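Local coordinates for hypothetical protein SA2161 (Staphylococcus aureus, PDB 1Y7R) that is of unknown function but probably transfers an acetyl group from acetyl-CoA to an acceptor, as a member of the GNAT acetyltransferase family, at residues Pro25-Arg28 with Glu29-Glu32; Ile69-Lys73 with Ser74-Gln78. The protein carries 4 engineered substitutions. One frame throughout, in Å; residues are numbered along the deposited sequence.

Contact 1: Pro25-Arg28 with Glu29-Glu32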
# COMPACT_ATOMS: atom_id res chain seq x y z
N PRO A 25 5.30 -7.44 -16.11
CA PRO A 25 3.93 -7.87 -16.42
C PRO A 25 3.18 -8.42 -15.21
O PRO A 25 3.80 -8.88 -14.21
CB PRO A 25 4.13 -8.99 -17.46
CG PRO A 25 5.48 -9.54 -17.13
CD PRO A 25 6.30 -8.35 -16.69
N LYS A 26 1.85 -8.35 -15.28
CA LYS A 26 0.99 -9.08 -14.36
C LYS A 26 0.31 -10.16 -15.16
O LYS A 26 -0.07 -9.94 -16.30
CB LYS A 26 -0.09 -8.19 -13.73
CG LYS A 26 0.37 -7.16 -12.77
CD LYS A 26 1.06 -7.70 -11.52
CE LYS A 26 1.51 -6.51 -10.70
NZ LYS A 26 2.24 -6.85 -9.44
N THR A 27 0.11 -11.33 -14.54
CA THR A 27 -0.61 -12.40 -15.23
C THR A 27 -2.06 -11.99 -15.34
O THR A 27 -2.56 -11.22 -14.53
CB THR A 27 -0.52 -13.73 -14.47
OG1 THR A 27 -1.16 -13.58 -13.20
CG2 THR A 27 0.94 -14.12 -14.24
N ARG A 28 -2.75 -12.52 -16.34
CA ARG A 28 -4.17 -12.26 -16.44
C ARG A 28 -4.95 -12.77 -15.22
O ARG A 28 -5.95 -12.14 -14.82
CB ARG A 28 -4.73 -12.76 -17.79
CG ARG A 28 -4.28 -11.85 -18.94
CD ARG A 28 -4.83 -12.35 -20.26
NE ARG A 28 -4.20 -13.60 -20.66
CZ ARG A 28 -3.74 -13.81 -21.89
NH1 ARG A 28 -3.17 -14.97 -22.21
NH2 ARG A 28 -3.85 -12.85 -22.79
N GLU A 29 -4.49 -13.87 -14.62
CA GLU A 29 -5.08 -14.35 -13.38
C GLU A 29 -4.98 -13.30 -12.26
O GLU A 29 -5.95 -13.06 -11.51
CB GLU A 29 -4.46 -15.66 -12.90
CG GLU A 29 -5.22 -16.31 -11.71
CD GLU A 29 -4.41 -17.35 -10.91
OE1 GLU A 29 -3.16 -17.42 -11.06
OE2 GLU A 29 -5.03 -18.11 -10.12
N ALA A 30 -3.80 -12.68 -12.12
CA ALA A 30 -3.68 -11.69 -11.04
C ALA A 30 -4.57 -10.49 -11.33
O ALA A 30 -5.23 -9.96 -10.42
CB ALA A 30 -2.21 -11.23 -10.83
N ALA A 31 -4.59 -10.07 -12.60
CA ALA A 31 -5.40 -8.93 -13.01
C ALA A 31 -6.89 -9.19 -12.76
O ALA A 31 -7.61 -8.32 -12.26
CB ALA A 31 -5.11 -8.62 -14.47
N GLU A 32 -7.35 -10.39 -13.08
CA GLU A 32 -8.75 -10.76 -12.89
C GLU A 32 -9.11 -10.65 -11.42
O GLU A 32 -10.16 -10.10 -11.07
CB GLU A 32 -8.97 -12.20 -13.33
CG GLU A 32 -9.10 -12.40 -14.82
CD GLU A 32 -9.46 -13.82 -15.19
OE1 GLU A 32 -8.99 -14.78 -14.52
OE2 GLU A 32 -10.23 -14.00 -16.17
O HOH W 1 -0.88 -15.67 -11.70
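Thr27 turns its hydroxyl between its own backbone N and carbonyl carbon (chi1 63°), which lays OG1 over the first turn of helix 28-34, where Ala30 N donates to it across 3.0 Å. Thr27 is thereby the N-cap. The same OG1 lies 3.5 Å from Ala30 CB, so the hydroxyl rests against the methyl of the residue whose amide it receives. Glu29 sends CG anti to its backbone N (chi1 -171°), and the extended chain beyond reaches a water that donates to OE1 at 2.9 Å; that water is also hydrogen-bonded to Thr27 OG1 at 2.6 Å. Two main-chain bonds start the helix proper: Ala31 N to Thr27 O (3.0 Å) and Glu32 N to Arg28 O (2.8 Å). Glu32 CG sits in front of Arg28 O at 3.2 Å. The second subunit covers this cap: its Ser99 OG is hydrogen-bonded to Thr27 N, its Glu98 O makes a weak hydrogen bond with Thr27 OG1, and Lys26 NZ reaches carbonyls of Thr62 and Ser99 there. The cap thus gives a first-turn amide a side-chain acceptor at the dimer interface, while the Glu29 carboxylate, near the positive end of the helix dipole, is probably favoured electrostatically.

Contact 2: Ile69-Lys73 with Ser74-Gln78. Engineered in segment 69-73: Leu72 (natural residue Ser). With PO4 (phosphate ion), chain D.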
# COMPACT_ATOMS: atom_id res chain seq x y z
N ILE A 69 0.84 3.29 -11.59
CA ILE A 69 0.88 4.52 -12.41
C ILE A 69 1.58 4.15 -13.71
O ILE A 69 2.82 4.04 -13.76
CB ILE A 69 1.61 5.67 -11.68
CG1 ILE A 69 0.93 5.91 -10.32
CG2 ILE A 69 1.61 6.97 -12.54
CD1 ILE A 69 -0.47 6.37 -10.41
N ALA A 70 0.79 3.97 -14.77
CA ALA A 70 1.31 3.41 -16.01
C ALA A 70 0.87 4.30 -17.14
O ALA A 70 -0.34 4.48 -17.34
CB ALA A 70 0.75 2.01 -16.22
N VAL A 71 1.82 4.82 -17.90
CA VAL A 71 1.51 5.61 -19.09
C VAL A 71 2.29 4.97 -20.24
O VAL A 71 3.48 4.69 -20.08
CB VAL A 71 1.94 7.11 -18.89
CG1 VAL A 71 1.89 7.90 -20.20
CG2 VAL A 71 1.12 7.78 -17.73
N LEU A 72 1.66 4.72 -21.39
CA LEU A 72 2.39 4.20 -22.56
C LEU A 72 3.70 4.92 -22.78
O LEU A 72 3.77 6.16 -22.73
CB LEU A 72 1.55 4.31 -23.82
CG LEU A 72 0.31 3.45 -23.85
CD1 LEU A 72 -0.46 3.80 -25.13
CD2 LEU A 72 0.72 1.98 -23.85
N LYS A 73 4.75 4.14 -23.07
CA LYS A 73 6.05 4.74 -23.36
C LYS A 73 5.89 5.84 -24.44
O LYS A 73 6.44 6.94 -24.28
CB LYS A 73 7.01 3.67 -23.82
CG LYS A 73 8.32 3.59 -23.04
CD LYS A 73 8.19 3.70 -21.51
CE LYS A 73 9.59 3.94 -20.87
NZ LYS A 73 9.54 4.47 -19.44
N SER A 74 5.10 5.58 -25.47
CA SER A 74 4.94 6.51 -26.58
C SER A 74 4.18 7.79 -26.19
O SER A 74 4.26 8.80 -26.90
CB SER A 74 4.27 5.85 -27.79
OG SER A 74 2.99 5.36 -27.44
N TYR A 75 3.47 7.76 -25.05
CA TYR A 75 2.75 8.92 -24.51
C TYR A 75 3.43 9.58 -23.30
O TYR A 75 2.88 10.55 -22.73
CB TYR A 75 1.34 8.49 -24.11
CG TYR A 75 0.39 8.34 -25.28
CD1 TYR A 75 0.45 7.22 -26.11
CD2 TYR A 75 -0.56 9.32 -25.56
CE1 TYR A 75 -0.40 7.08 -27.19
CE2 TYR A 75 -1.43 9.19 -26.63
CZ TYR A 75 -1.34 8.07 -27.45
OH TYR A 75 -2.22 7.92 -28.52
N GLN A 76 4.60 9.07 -22.90
CA GLN A 76 5.26 9.59 -21.71
C GLN A 76 5.92 10.95 -22.02
O GLN A 76 6.13 11.30 -23.19
CB GLN A 76 6.29 8.59 -21.16
CG GLN A 76 5.65 7.44 -20.36
CD GLN A 76 6.67 6.41 -19.86
OE1 GLN A 76 6.30 5.29 -19.44
NE2 GLN A 76 7.92 6.78 -19.87
N GLY A 77 6.20 11.71 -20.97
CA GLY A 77 6.96 12.96 -21.12
C GLY A 77 6.13 14.14 -21.59
O GLY A 77 6.68 15.14 -22.09
N GLN A 78 4.82 14.08 -21.40
CA GLN A 78 3.97 15.21 -21.84
C GLN A 78 2.71 15.51 -21.03
O GLN A 78 1.76 16.10 -21.57
CB GLN A 78 3.57 15.03 -23.29
CG GLN A 78 2.80 13.77 -23.58
CD GLN A 78 2.88 13.48 -25.04
OE1 GLN A 78 2.40 14.26 -25.84
NE2 GLN A 78 3.57 12.40 -25.42
P PO4 D . 4.85 10.67 -17.37
O1 PO4 D . 5.44 11.31 -16.12
O2 PO4 D . 3.97 11.66 -18.08
O3 PO4 D . 3.97 9.52 -16.91
O4 PO4 D . 5.93 10.25 -18.33
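Leu72, an engineered residue where the natural sequence has serine, and Tyr75 lie side by side and point the same way, with CD1 of Leu72 at 3.7 Å from CD1 of Tyr75. Both side chains leave with CG beside the backbone N (chi1 -66° in Leu72, -77° in Tyr75), and the leucine methyl meets the ring obliquely. The phenol runs on to Asp46, whose OD2 is hydrogen-bonded to Tyr75 OH, and both side chains rest on Arg49 and Ile51 of strand 49-58. Val71 CG1 lies 4.0 Å from Tyr75 CB and 3.8 Å from Gln76 CG; its other methyl, CG2, approaches phosphate O3 at 3.4 Å. Lys73 bends at chi2 (44°) and then runs extended, its chain passing obliquely across that of Gln76. The backbone folds into a short 3-10 turn, closed by Tyr75 N to Leu72 O (2.8 Å) and Gln76 N to Lys73 O (3.1 Å). Gly77 N then donates to phosphate O4 at 3.0 Å, and Gly81 N gives the ion a second bond. Backbone amides of the loop after strand 63-71 and of the first turn of helix 80-95 thus hold an anion, probably from the crystallisation liquor, consistent with the loop that binds the pyrophosphate of acetyl-CoA in GNAT enzymes.

How the contacts relate
Neither contact belongs to the deep core: contact 1 is partly buried, with the second subunit against its cap, whereas contact 2 lies at the surface and no other protein chain of the assembly touches it. Their centres are about 21 Å apart and their nearest atoms about 10 Å, without touching, yet both pack against helix 11-20, through Tyr14 in contact 1 and Leu17 in contact 2. Contact 1 opens a helix, using a side-chain hydroxyl as acceptor for a backbone amide; contact 2 leads out of a sheet strand toward helix 80-95, pairing apolar side chains on one hand and offering amides to an anion on the other.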